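Local coordinates for leucine aminopeptidase (Legionella pneumophila, PDB 5GNE), which probably acts as a zinc-dependent aminopeptidase that removes residues from the N terminus of peptides, at residues A216-S221 with L364-I369; I209-E214 with E356-F361; N118-S123 with A138-Q143; T291-E296 with V370-N375. One frame throughout, in Å; residues are numbered along the deposited sequence.

Interaction 1 of 4, residues A216-S221 with L364-I369; sequences ARVVFS and LGLAFI
No ring, amide or carboxylate lies between Val218 or Val219 and their partners Leu366 and Ile369, so there is no face or edge here to cover. The two phenylalanines of these segments turn to other helices. The ring of Phe220 meets that of Phe145, with planes at about 55°, and Phe368 packs on Phe293.

The contact is made by branched aliphatic side chains. Leu366 carries most of it from its helix, reaching out with both methyls. Leu366 CD1 lies 3.7 Å from Val218 CG1. Leu366 CD2 is 4.0 Å from that same Val218 CG1. Val218 thus meets the forked end of the leucine. The CG of Leu366 is anti to its carbonyl carbon (chi1 -74°), and the fork spreads beyond it toward the other helix.

Val219 takes up the other part of the contact with one methyl. Val219 CG2 is 4.2 Å from Leu366 CD2 and 4.3 Å from Ile369 CD1. One methyl therefore spans two side chains that lie a turn apart on helix 355-373. The spacing is easy rather than tight. The segment axes come no closer than 10.8 Å and cross at -49°, and no hydrogen bond joins them.

Arg217 forms a salt bridge with Glu214 one turn back on its own helix, and its side chain touches Leu148 of helix 132-151, as does Phe220. Leu364 and Ala367 lean on helix 288-302. Ala216 and Ile369 both touch Phe232 of strand 230-235, within the mixed sheet of the M28 peptidase fold.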
loop_
_atom_site.group_PDB
_atom_site.type_symbol
_atom_site.label_atom_id
_atom_site.label_comp_id
_atom_site.label_asym_id
_atom_site.label_seq_id
_atom_site.Cartn_x
_atom_site.Cartn_y
_atom_site.Cartn_z
ATOM N N ALA A 216 -11.019 3.486 9.391
ATOM C CA ALA A 216 -10.828 3.063 10.784
ATOM C C ALA A 216 -11.746 3.830 11.720
ATOM O O ALA A 216 -12.331 3.265 12.635
ATOM C CB ALA A 216 -9.371 3.232 11.221
ATOM N N ARG A 217 -11.873 5.121 11.499
ATOM C CA ARG A 217 -12.661 5.918 12.409
ATOM C C ARG A 217 -14.155 5.648 12.265
ATOM O O ARG A 217 -14.873 5.544 13.258
ATOM C CB ARG A 217 -12.411 7.395 12.138
ATOM C CG ARG A 217 -13.150 8.343 13.083
ATOM C CD ARG A 217 -13.131 9.782 12.553
ATOM N NE ARG A 217 -14.099 9.928 11.470
ATOM C CZ ARG A 217 -15.420 9.915 11.647
ATOM N NH1 ARG A 217 -15.923 9.794 12.867
ATOM N NH2 ARG A 217 -16.237 10.035 10.607
ATOM N N VAL A 218 -14.622 5.513 11.032
ATOM C CA VAL A 218 -15.985 5.056 10.801
ATOM C C VAL A 218 -16.280 3.715 11.483
ATOM O O VAL A 218 -17.271 3.586 12.201
ATOM C CB VAL A 218 -16.283 4.969 9.303
ATOM C CG1 VAL A 218 -17.616 4.275 9.072
ATOM C CG2 VAL A 218 -16.301 6.375 8.718
ATOM N N VAL A 219 -15.394 2.743 11.304
ATOM C CA VAL A 219 -15.529 1.448 11.969
ATOM C C VAL A 219 -15.603 1.578 13.507
ATOM O O VAL A 219 -16.426 0.925 14.139
ATOM C CB VAL A 219 -14.359 0.509 11.593
ATOM C CG1 VAL A 219 -14.301 -0.673 12.535
ATOM C CG2 VAL A 219 -14.482 0.034 10.140
ATOM N N PHE A 220 -14.801 2.456 14.107
ATOM C CA PHE A 220 -14.862 2.651 15.562
ATOM C C PHE A 220 -16.213 3.218 15.995
ATOM O O PHE A 220 -16.739 2.866 17.057
ATOM C CB PHE A 220 -13.750 3.584 16.073
ATOM C CG PHE A 220 -12.402 2.922 16.255
ATOM C CD1 PHE A 220 -12.252 1.869 17.117
ATOM C CD2 PHE A 220 -11.278 3.404 15.613
ATOM C CE1 PHE A 220 -11.012 1.271 17.299
ATOM C CE2 PHE A 220 -10.036 2.812 15.794
ATOM C CZ PHE A 220 -9.903 1.754 16.633
ATOM N N SER A 221 -16.761 4.112 15.183
ATOM C CA SER A 221 -18.033 4.752 15.506
ATOM C C SER A 221 -19.243 3.922 15.045
ATOM O O SER A 221 -20.377 4.272 15.334
ATOM C CB SER A 221 -18.085 6.153 14.907
ATOM O OG SER A 221 -17.945 6.082 13.507
ATOM N N LEU A 364 -15.696 2.774 -0.971
ATOM C CA LEU A 364 -15.276 1.473 -1.456
ATOM C C LEU A 364 -14.669 0.629 -0.360
ATOM O O LEU A 364 -15.095 -0.485 -0.141
ATOM C CB LEU A 364 -14.277 1.626 -2.595
ATOM C CG LEU A 364 -13.726 0.287 -3.086
ATOM C CD1 LEU A 364 -14.839 -0.605 -3.587
ATOM C CD2 LEU A 364 -12.697 0.536 -4.185
ATOM N N GLY A 365 -13.703 1.195 0.354
ATOM C CA GLY A 365 -13.102 0.557 1.510
ATOM C C GLY A 365 -14.088 0.044 2.545
ATOM O O GLY A 365 -13.950 -1.082 3.059
ATOM N N LEU A 366 -15.094 0.851 2.859
ATOM C CA LEU A 366 -16.052 0.464 3.895
ATOM C C LEU A 366 -16.989 -0.649 3.420
ATOM O O LEU A 366 -17.296 -1.556 4.181
ATOM C CB LEU A 366 -16.833 1.685 4.360
ATOM C CG LEU A 366 -16.007 2.632 5.247
ATOM C CD1 LEU A 366 -16.700 3.965 5.544
ATOM C CD2 LEU A 366 -15.640 1.959 6.541
ATOM N N ALA A 367 -17.449 -0.592 2.170
ATOM C CA ALA A 367 -18.224 -1.700 1.589
ATOM C C ALA A 367 -17.391 -3.003 1.600
ATOM O O ALA A 367 -17.875 -4.100 1.954
ATOM C CB ALA A 367 -18.664 -1.358 0.192
ATOM N N PHE A 368 -16.131 -2.863 1.201
ATOM C CA PHE A 368 -15.165 -3.946 1.271
ATOM C C PHE A 368 -15.117 -4.554 2.673
ATOM O O PHE A 368 -15.295 -5.753 2.852
ATOM C CB PHE A 368 -13.808 -3.404 0.844
ATOM C CG PHE A 368 -12.756 -4.446 0.638
ATOM C CD1 PHE A 368 -12.709 -5.192 -0.531
ATOM C CD2 PHE A 368 -11.749 -4.610 1.582
ATOM C CE1 PHE A 368 -11.692 -6.136 -0.724
ATOM C CE2 PHE A 368 -10.745 -5.538 1.401
ATOM C CZ PHE A 368 -10.710 -6.299 0.242
ATOM N N ILE A 369 -14.912 -3.701 3.668
ATOM C CA ILE A 369 -14.849 -4.140 5.050
ATOM C C ILE A 369 -16.165 -4.768 5.534
ATOM O O ILE A 369 -16.159 -5.778 6.221
ATOM C CB ILE A 369 -14.468 -2.982 5.967
ATOM C CG1 ILE A 369 -12.992 -2.628 5.795
ATOM C CG2 ILE A 369 -14.682 -3.346 7.414
ATOM C CD1 ILE A 369 -12.612 -1.443 6.620
#

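Interaction 2 of 4, residues I209-E214 with E356-F361; sequences ISVELE and EHMVNF
Val211 packs against Met358 and Phe361, which stand one turn apart on helix 355-373. This is the close part of the contact. The CA atoms of Val211 and Met358 are 6.4 Å apart, and the segment axes approach to 9.4 Å with a crossing angle of -50°.

The two methyls of Val211 divide the work. Val211 CG1 is anti to the backbone N (chi1 166°) and reaches the backbone of the phenylalanine, 3.8 Å from Phe361 C and 4.1 Å from Phe361 CB. On the other branch, Val211 CG2 lies 3.8 Å from Met358 O. The valine thus packs on main chain as much as on side chain. The ring of Phe361 leads away from Val211. Phe361 CE1 stands 3.8 Å above the centre of the His357 ring.

The contact is looser at Ser210. Ser210 OG is 4.0 Å from Met358 SD, close enough to touch but no bond. The hydroxyl has its polar partner in Ser207 O, one turn back, with Asn118 ND2 as a weaker one. Toward solvent, helix 355-373 presents the exposed Glu356 and the partly exposed Val359.

The contact is buried near the metal centre: the Phe361 side chain is about 12 Å from a bound zinc. Helix 111-123 touches the contact through Thr117 on Ser210 and Asn118 on Met358. Helix 132-151 covers Ile209 and Leu213 with Phe141. Glu212 and Ile209 face strand 185-191, which ends in the zinc ligand His191.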
loop_
_atom_site.group_PDB
_atom_site.type_symbol
_atom_site.label_atom_id
_atom_site.label_comp_id
_atom_site.label_asym_id
_atom_site.label_seq_id
_atom_site.Cartn_x
_atom_site.Cartn_y
_atom_site.Cartn_z
ATOM N N ILE A 209 -3.355 6.970 2.905
ATOM C CA ILE A 209 -3.347 6.995 4.362
ATOM C C ILE A 209 -4.615 7.646 4.911
ATOM O O ILE A 209 -5.259 7.116 5.814
ATOM C CB ILE A 209 -2.143 7.780 4.911
ATOM C CG1 ILE A 209 -0.851 7.007 4.678
ATOM C CG2 ILE A 209 -2.342 8.076 6.397
ATOM C CD1 ILE A 209 -0.748 5.754 5.520
ATOM N N SER A 210 -4.975 8.803 4.374
ATOM C CA SER A 210 -6.142 9.500 4.905
ATOM C C SER A 210 -7.401 8.646 4.753
ATOM O O SER A 210 -8.253 8.593 5.643
ATOM C CB SER A 210 -6.316 10.869 4.223
ATOM O OG SER A 210 -6.810 10.727 2.897
ATOM N N VAL A 211 -7.539 8.015 3.597
ATOM C CA VAL A 211 -8.714 7.201 3.329
ATOM C C VAL A 211 -8.876 6.070 4.332
ATOM O O VAL A 211 -9.972 5.832 4.838
ATOM C CB VAL A 211 -8.673 6.653 1.900
ATOM C CG1 VAL A 211 -9.696 5.519 1.696
ATOM C CG2 VAL A 211 -8.915 7.821 0.916
ATOM N N GLU A 212 -7.788 5.385 4.651
ATOM C CA GLU A 212 -7.887 4.255 5.565
ATOM C C GLU A 212 -8.046 4.732 6.989
ATOM O O GLU A 212 -8.667 4.027 7.804
ATOM C CB GLU A 212 -6.689 3.296 5.415
ATOM C CG GLU A 212 -5.358 3.778 5.938
ATOM C CD GLU A 212 -4.290 2.677 5.904
ATOM O OE1 GLU A 212 -4.635 1.474 5.811
ATOM O OE2 GLU A 212 -3.093 3.021 5.927
ATOM N N LEU A 213 -7.497 5.902 7.306
ATOM C CA LEU A 213 -7.692 6.460 8.649
ATOM C C LEU A 213 -9.157 6.765 8.878
ATOM O O LEU A 213 -9.701 6.411 9.921
ATOM C CB LEU A 213 -6.861 7.721 8.862
ATOM C CG LEU A 213 -5.590 7.440 9.666
ATOM C CD1 LEU A 213 -4.732 8.675 9.741
ATOM C CD2 LEU A 213 -5.918 6.924 11.080
ATOM N N GLU A 214 -9.816 7.353 7.883
ATOM C CA GLU A 214 -11.265 7.562 7.967
ATOM C C GLU A 214 -12.050 6.240 8.055
ATOM O O GLU A 214 -13.052 6.135 8.786
ATOM C CB GLU A 214 -11.763 8.403 6.787
ATOM C CG GLU A 214 -13.256 8.758 6.834
ATOM C CD GLU A 214 -13.708 9.447 8.129
ATOM O OE1 GLU A 214 -12.854 9.962 8.887
ATOM O OE2 GLU A 214 -14.935 9.491 8.378
ATOM N N GLU A 356 -13.894 14.642 -3.389
ATOM C CA GLU A 356 -14.980 13.739 -3.781
ATOM C C GLU A 356 -14.415 12.338 -4.097
ATOM O O GLU A 356 -14.986 11.310 -3.699
ATOM C CB GLU A 356 -15.726 14.270 -5.019
ATOM C CG GLU A 356 -16.990 13.484 -5.394
ATOM C CD GLU A 356 -17.871 14.191 -6.419
ATOM O OE1 GLU A 356 -19.086 14.342 -6.176
ATOM O OE2 GLU A 356 -17.351 14.586 -7.483
ATOM N N HIS A 357 -13.248 12.325 -4.733
ATOM C CA HIS A 357 -12.576 11.099 -5.154
ATOM C C HIS A 357 -12.124 10.219 -3.976
ATOM O O HIS A 357 -12.361 9.016 -3.951
ATOM C CB HIS A 357 -11.385 11.507 -6.038
ATOM C CG HIS A 357 -11.010 10.505 -7.082
ATOM N ND1 HIS A 357 -11.940 9.822 -7.835
ATOM C CD2 HIS A 357 -9.801 10.158 -7.590
ATOM C CE1 HIS A 357 -11.324 9.042 -8.702
ATOM N NE2 HIS A 357 -10.022 9.241 -8.581
ATOM N N MET A 358 -11.551 10.855 -2.970
ATOM C CA MET A 358 -11.181 10.197 -1.732
ATOM C C MET A 358 -12.382 9.679 -0.973
ATOM O O MET A 358 -12.369 8.536 -0.475
ATOM C CB MET A 358 -10.400 11.164 -0.877
ATOM C CG MET A 358 -9.111 11.569 -1.537
ATOM S SD MET A 358 -8.089 12.489 -0.417
ATOM C CE MET A 358 -6.784 12.896 -1.489
ATOM N N VAL A 359 -13.434 10.494 -0.910
ATOM C CA VAL A 359 -14.661 10.044 -0.275
ATOM C C VAL A 359 -15.129 8.756 -0.956
ATOM O O VAL A 359 -15.522 7.818 -0.284
ATOM C CB VAL A 359 -15.800 11.108 -0.342
ATOM C CG1 VAL A 359 -17.146 10.460 -0.022
ATOM C CG2 VAL A 359 -15.535 12.255 0.618
ATOM N N ASN A 360 -15.057 8.688 -2.284
ATOM C CA ASN A 360 -15.465 7.464 -2.981
ATOM C C ASN A 360 -14.574 6.254 -2.634
ATOM O O ASN A 360 -15.088 5.157 -2.428
ATOM C CB ASN A 360 -15.516 7.681 -4.494
ATOM C CG ASN A 360 -16.777 8.461 -4.944
ATOM O OD1 ASN A 360 -17.789 8.527 -4.223
ATOM N ND2 ASN A 360 -16.718 9.034 -6.148
ATOM N N PHE A 361 -13.252 6.443 -2.559
ATOM C CA PHE A 361 -12.365 5.370 -2.075
ATOM C C PHE A 361 -12.686 4.967 -0.633
ATOM O O PHE A 361 -12.643 3.782 -0.293
ATOM C CB PHE A 361 -10.900 5.781 -2.164
ATOM C CG PHE A 361 -10.320 5.682 -3.541
ATOM C CD1 PHE A 361 -10.373 6.763 -4.407
ATOM C CD2 PHE A 361 -9.736 4.504 -3.977
ATOM C CE1 PHE A 361 -9.850 6.682 -5.698
ATOM C CE2 PHE A 361 -9.197 4.419 -5.263
ATOM C CZ PHE A 361 -9.257 5.511 -6.124
#

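Interaction 3 of 4, residues N118-S123 with A138-Q143; sequences NQHLTS and AQWFKQ
His120 and Trp140 form an offset (parallel-displaced) stack between two successive helices, 111-123 and 132-151. The imidazole lies over the five-membered ring of the indole. Their centroids are 3.7 Å apart and the planes are tilted by 23°. The tilt brings the CD2 and NE2 side of the imidazole closer; His120 CD2 stands about 3.1 Å above the Trp140 ring. His120 NE2 and Trp140 NE1 are also close, at 3.0 Å. They are not hydrogen-bonded, because NE1 sits over the imidazole face, toward its rim.

Both side chains run out with CG anti to the backbone N (chi1 180° in His120), and their rings overlap from the two separate helices.

Leu121 adds an apolar touch at the six-membered ring, with Leu121 CD2 3.8 Å from Trp140 CE3.

Further out, Tyr124 meets the His120 ring edge-to-face and also touches Trp140. Helix 202-221 packs against Trp140 and Leu121: Leu213 touches Trp140, and Ile209 and Ser206 touch Leu121. The Leu121 side chain is about 12 Å from a bound zinc. Ala138 and Phe141 turn to Val173 of strand 170-177.

The carbonyl of His120 is gripped twice. Ser123 OG donates to His120 O at 2.8 Å, and Ser123 N reaches the same oxygen from the same face of the carbonyl plane.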
loop_
_atom_site.group_PDB
_atom_site.type_symbol
_atom_site.label_atom_id
_atom_site.label_comp_id
_atom_site.label_asym_id
_atom_site.label_seq_id
_atom_site.Cartn_x
_atom_site.Cartn_y
_atom_site.Cartn_z
ATOM N N ASN A 118 -4.915 14.769 5.286
ATOM C CA ASN A 118 -4.055 15.199 4.195
ATOM C C ASN A 118 -3.312 16.476 4.516
ATOM O O ASN A 118 -2.127 16.593 4.210
ATOM C CB ASN A 118 -4.853 15.384 2.919
ATOM C CG ASN A 118 -5.242 14.075 2.300
ATOM O OD1 ASN A 118 -4.377 13.300 1.871
ATOM N ND2 ASN A 118 -6.544 13.804 2.250
ATOM N N GLN A 119 -3.990 17.431 5.144
ATOM C CA GLN A 119 -3.323 18.678 5.494
ATOM C C GLN A 119 -2.164 18.421 6.448
ATOM O O GLN A 119 -1.106 19.014 6.299
ATOM C CB GLN A 119 -4.305 19.673 6.129
ATOM C CG GLN A 119 -5.342 20.227 5.179
ATOM C CD GLN A 119 -6.316 21.154 5.874
ATOM O OE1 GLN A 119 -7.000 20.760 6.824
ATOM N NE2 GLN A 119 -6.375 22.403 5.412
ATOM N N HIS A 120 -2.333 17.500 7.393
ATOM C CA HIS A 120 -1.258 17.246 8.340
ATOM C C HIS A 120 -0.051 16.571 7.675
ATOM O O HIS A 120 1.078 17.037 7.835
ATOM C CB HIS A 120 -1.751 16.401 9.512
ATOM C CG HIS A 120 -0.684 16.101 10.523
ATOM N ND1 HIS A 120 -0.239 17.027 11.443
ATOM C CD2 HIS A 120 0.051 14.978 10.735
ATOM C CE1 HIS A 120 0.712 16.487 12.187
ATOM N NE2 HIS A 120 0.901 15.242 11.782
ATOM N N LEU A 121 -0.285 15.499 6.924
ATOM C CA LEU A 121 0.818 14.722 6.343
ATOM C C LEU A 121 1.579 15.523 5.298
ATOM O O LEU A 121 2.792 15.374 5.125
ATOM C CB LEU A 121 0.313 13.427 5.702
ATOM C CG LEU A 121 -0.326 12.451 6.686
ATOM C CD1 LEU A 121 -0.943 11.270 5.953
ATOM C CD2 LEU A 121 0.695 12.013 7.739
ATOM N N THR A 122 0.827 16.318 4.553
ATOM C CA THR A 122 1.391 17.086 3.475
ATOM C C THR A 122 2.097 18.352 3.990
ATOM O O THR A 122 2.778 19.036 3.231
ATOM C CB THR A 122 0.299 17.450 2.473
ATOM O OG1 THR A 122 0.891 17.612 1.184
ATOM C CG2 THR A 122 -0.405 18.747 2.888
ATOM N N SER A 123 1.937 18.658 5.276
ATOM C CA SER A 123 2.608 19.819 5.849
ATOM C C SER A 123 4.065 19.483 6.195
ATOM O O SER A 123 4.893 20.381 6.330
ATOM C CB SER A 123 1.860 20.346 7.075
ATOM O OG SER A 123 2.143 19.574 8.227
ATOM N N ALA A 138 5.104 8.271 10.868
ATOM C CA ALA A 138 4.746 6.932 11.305
ATOM C C ALA A 138 4.234 6.982 12.737
ATOM O O ALA A 138 3.196 6.404 13.048
ATOM C CB ALA A 138 5.928 5.989 11.180
ATOM N N GLN A 139 4.953 7.685 13.606
ATOM C CA GLN A 139 4.527 7.795 15.005
ATOM C C GLN A 139 3.174 8.460 15.121
ATOM O O GLN A 139 2.333 8.042 15.914
ATOM C CB GLN A 139 5.559 8.548 15.844
ATOM C CG GLN A 139 6.871 7.817 15.906
ATOM C CD GLN A 139 7.969 8.626 16.526
ATOM O OE1 GLN A 139 8.057 9.836 16.330
ATOM N NE2 GLN A 139 8.829 7.958 17.284
ATOM N N TRP A 140 2.985 9.513 14.345
ATOM C CA TRP A 140 1.701 10.193 14.260
ATOM C C TRP A 140 0.549 9.218 13.957
ATOM O O TRP A 140 -0.469 9.185 14.651
ATOM C CB TRP A 140 1.776 11.300 13.212
ATOM C CG TRP A 140 0.549 12.125 13.147
ATOM C CD1 TRP A 140 0.212 13.161 13.975
ATOM C CD2 TRP A 140 -0.512 12.008 12.195
ATOM N NE1 TRP A 140 -0.992 13.690 13.599
ATOM C CE2 TRP A 140 -1.467 13.000 12.515
ATOM C CE3 TRP A 140 -0.752 11.162 11.104
ATOM C CZ2 TRP A 140 -2.642 13.174 11.783
ATOM C CZ3 TRP A 140 -1.928 11.328 10.379
ATOM C CH2 TRP A 140 -2.860 12.326 10.725
ATOM N N PHE A 141 0.727 8.431 12.906
ATOM C CA PHE A 141 -0.289 7.498 12.468
ATOM C C PHE A 141 -0.688 6.557 13.587
ATOM O O PHE A 141 -1.877 6.365 13.847
ATOM C CB PHE A 141 0.225 6.696 11.265
ATOM C CG PHE A 141 -0.731 5.655 10.768
ATOM C CD1 PHE A 141 -0.696 4.363 11.280
ATOM C CD2 PHE A 141 -1.639 5.960 9.768
ATOM C CE1 PHE A 141 -1.568 3.392 10.830
ATOM C CE2 PHE A 141 -2.512 5.005 9.285
ATOM C CZ PHE A 141 -2.482 3.705 9.822
ATOM N N LYS A 142 0.314 6.012 14.278
ATOM C CA LYS A 142 0.078 5.047 15.353
ATOM C C LYS A 142 -0.777 5.697 16.424
ATOM O O LYS A 142 -1.746 5.122 16.921
ATOM C CB LYS A 142 1.395 4.543 15.954
ATOM C CG LYS A 142 1.202 3.305 16.841
ATOM C CD LYS A 142 2.393 3.000 17.743
ATOM C CE LYS A 142 2.113 1.770 18.601
ATOM N NZ LYS A 142 1.199 2.083 19.747
ATOM N N GLN A 143 -0.390 6.901 16.785
ATOM C CA GLN A 143 -1.075 7.631 17.832
ATOM C C GLN A 143 -2.496 8.020 17.416
ATOM O O GLN A 143 -3.399 8.032 18.255
ATOM C CB GLN A 143 -0.239 8.842 18.222
ATOM C CG GLN A 143 -0.994 9.967 18.842
ATOM C CD GLN A 143 -0.128 11.190 18.930
ATOM O OE1 GLN A 143 0.866 11.204 19.657
ATOM N NE2 GLN A 143 -0.462 12.213 18.149
#

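Interaction 4 of 4, residues T291-E296 with V370-N375; sequences TEFTAE and VELGLN
Phe293 and Glu371 are the residues whose CA atoms lie nearest across this contact, 9.8 Å apart, where the last turn of helix 355-373 faces helix 288-302. The phenyl ring of Phe293 bridges that gap. Its CG is anti to the backbone N (chi1 174°), which points the ring toward helix 355-373. At the tip, CZ of Phe293 is 3.8 Å from Glu371 CB, which lies at the ring edge, in plane. Next to it, Phe293 CE2 is 3.7 Å from Leu372 CG.

This is plain helix packing in the M28 peptidase fold, away from the zinc site. It sets the C-terminal helix against one that also packs on strands 279-282 and 306-309 of the mixed sheet.

Glu371 offers only its aliphatic base to the phenylalanine. The chain bends at chi2, and the carboxylate plane stands 87° from the ring. The buried carboxylate is well supplied with partners: OE2 bonds to Tyr301 OH and His98 N, and OE1 to Asn97 N. The Phe293 ring also meets that of Tyr94, with planes at about 35°.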
loop_
_atom_site.group_PDB
_atom_site.type_symbol
_atom_site.label_atom_id
_atom_site.label_comp_id
_atom_site.label_asym_id
_atom_site.label_seq_id
_atom_site.Cartn_x
_atom_site.Cartn_y
_atom_site.Cartn_z
ATOM N N THR A 291 -10.686 -8.867 -7.116
ATOM C CA THR A 291 -10.844 -7.706 -8.001
ATOM C C THR A 291 -12.233 -7.619 -8.637
ATOM O O THR A 291 -12.806 -6.527 -8.708
ATOM C CB THR A 291 -9.762 -7.704 -9.105
ATOM O OG1 THR A 291 -8.465 -7.658 -8.483
ATOM C CG2 THR A 291 -9.925 -6.504 -10.036
ATOM N N GLU A 292 -12.811 -8.748 -9.045
ATOM C CA GLU A 292 -14.176 -8.695 -9.558
ATOM C C GLU A 292 -15.108 -8.249 -8.437
ATOM O O GLU A 292 -16.032 -7.473 -8.668
ATOM C CB GLU A 292 -14.642 -10.044 -10.143
ATOM C CG GLU A 292 -13.626 -10.786 -11.002
ATOM C CD GLU A 292 -14.028 -12.237 -11.343
ATOM O OE1 GLU A 292 -15.013 -12.754 -10.769
ATOM O OE2 GLU A 292 -13.347 -12.862 -12.195
ATOM N N PHE A 293 -14.838 -8.722 -7.222
ATOM C CA PHE A 293 -15.590 -8.327 -6.031
ATOM C C PHE A 293 -15.551 -6.809 -5.834
ATOM O O PHE A 293 -16.588 -6.174 -5.638
ATOM C CB PHE A 293 -15.019 -9.052 -4.814
ATOM C CG PHE A 293 -15.618 -8.629 -3.481
ATOM C CD1 PHE A 293 -16.951 -8.870 -3.187
ATOM C CD2 PHE A 293 -14.825 -8.046 -2.513
ATOM C CE1 PHE A 293 -17.479 -8.523 -1.956
ATOM C CE2 PHE A 293 -15.352 -7.691 -1.273
ATOM C CZ PHE A 293 -16.677 -7.923 -0.997
ATOM N N THR A 294 -14.354 -6.229 -5.900
ATOM C CA THR A 294 -14.196 -4.779 -5.748
ATOM C C THR A 294 -14.993 -4.025 -6.825
ATOM O O THR A 294 -15.676 -3.040 -6.536
ATOM C CB THR A 294 -12.701 -4.379 -5.788
ATOM O OG1 THR A 294 -11.965 -5.157 -4.835
ATOM C CG2 THR A 294 -12.522 -2.895 -5.468
ATOM N N ALA A 295 -14.911 -4.508 -8.059
ATOM C CA ALA A 295 -15.699 -3.962 -9.167
ATOM C C ALA A 295 -17.200 -3.940 -8.837
ATOM O O ALA A 295 -17.868 -2.940 -9.065
ATOM C CB ALA A 295 -15.436 -4.734 -10.458
ATOM N N GLU A 296 -17.740 -5.023 -8.288
ATOM C CA GLU A 296 -19.171 -5.013 -8.015
ATOM C C GLU A 296 -19.534 -4.144 -6.814
ATOM O O GLU A 296 -20.649 -3.642 -6.738
ATOM C CB GLU A 296 -19.688 -6.413 -7.705
ATOM C CG GLU A 296 -19.042 -7.533 -8.459
ATOM C CD GLU A 296 -19.522 -8.887 -7.980
ATOM O OE1 GLU A 296 -19.276 -9.244 -6.804
ATOM O OE2 GLU A 296 -20.143 -9.597 -8.785
ATOM N N VAL A 370 -17.304 -4.199 5.163
ATOM C CA VAL A 370 -18.572 -4.749 5.644
ATOM C C VAL A 370 -18.873 -6.081 4.970
ATOM O O VAL A 370 -19.211 -7.066 5.631
ATOM C CB VAL A 370 -19.758 -3.776 5.414
ATOM C CG1 VAL A 370 -21.085 -4.468 5.670
ATOM C CG2 VAL A 370 -19.626 -2.567 6.318
ATOM N N GLU A 371 -18.796 -6.129 3.650
ATOM C CA GLU A 371 -19.228 -7.343 2.993
ATOM C C GLU A 371 -18.277 -8.525 3.238
ATOM O O GLU A 371 -18.728 -9.677 3.286
ATOM C CB GLU A 371 -19.453 -7.094 1.516
ATOM C CG GLU A 371 -20.538 -6.036 1.289
ATOM C CD GLU A 371 -21.945 -6.543 1.576
ATOM O OE1 GLU A 371 -22.096 -7.707 1.979
ATOM O OE2 GLU A 371 -22.918 -5.789 1.376
ATOM N N LEU A 372 -16.986 -8.256 3.418
ATOM C CA LEU A 372 -16.076 -9.317 3.859
ATOM C C LEU A 372 -16.165 -9.548 5.382
ATOM O O LEU A 372 -16.122 -10.694 5.855
ATOM C CB LEU A 372 -14.645 -8.982 3.457
ATOM C CG LEU A 372 -14.310 -9.128 1.972
ATOM C CD1 LEU A 372 -12.906 -8.664 1.696
ATOM C CD2 LEU A 372 -14.428 -10.582 1.586
ATOM N N GLY A 373 -16.290 -8.453 6.135
ATOM C CA GLY A 373 -16.276 -8.465 7.590
ATOM C C GLY A 373 -17.444 -9.195 8.229
ATOM O O GLY A 373 -17.339 -9.712 9.337
ATOM N N LEU A 374 -18.565 -9.226 7.518
ATOM C CA LEU A 374 -19.747 -9.936 7.967
ATOM C C LEU A 374 -20.202 -11.077 6.989
ATOM O O LEU A 374 -21.253 -11.677 7.175
ATOM C CB LEU A 374 -20.867 -8.905 8.135
ATOM C CG LEU A 374 -20.723 -7.559 8.830
ATOM C CD1 LEU A 374 -21.961 -6.689 8.579
ATOM C CD2 LEU A 374 -20.575 -7.803 10.329
ATOM N N ASN A 375 -19.373 -11.410 6.001
ATOM C CA ASN A 375 -19.608 -12.520 5.037
ATOM C C ASN A 375 -21.003 -12.591 4.389
ATOM O O ASN A 375 -21.289 -11.872 3.424
ATOM C CB ASN A 375 -19.329 -13.858 5.696
ATOM C CG ASN A 375 -18.009 -13.889 6.400
ATOM O OD1 ASN A 375 -17.694 -13.026 7.226
ATOM N ND2 ASN A 375 -17.222 -14.899 6.084
#

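Interaction 3 comes first along the chain. It closes a short loop of 14 residues between helices 111-123 and 132-151 before the others open. Helix 202-221 then starts interaction 2 and, two turns later, interaction 1. Helix 288-302 starts interaction 4. All three close on the C-terminal helix 355-373 in the same order, at 356-361, 364-369 and 370-375. They therefore cross rather than nest. Interactions 1 and 2 are adjoining steps of one helix pair. Interaction 4 touches interaction 1 and ties helix 288-302 to the same C-terminal helix. Interaction 3 touches interaction 2, joining the earlier helices to helix 202-221.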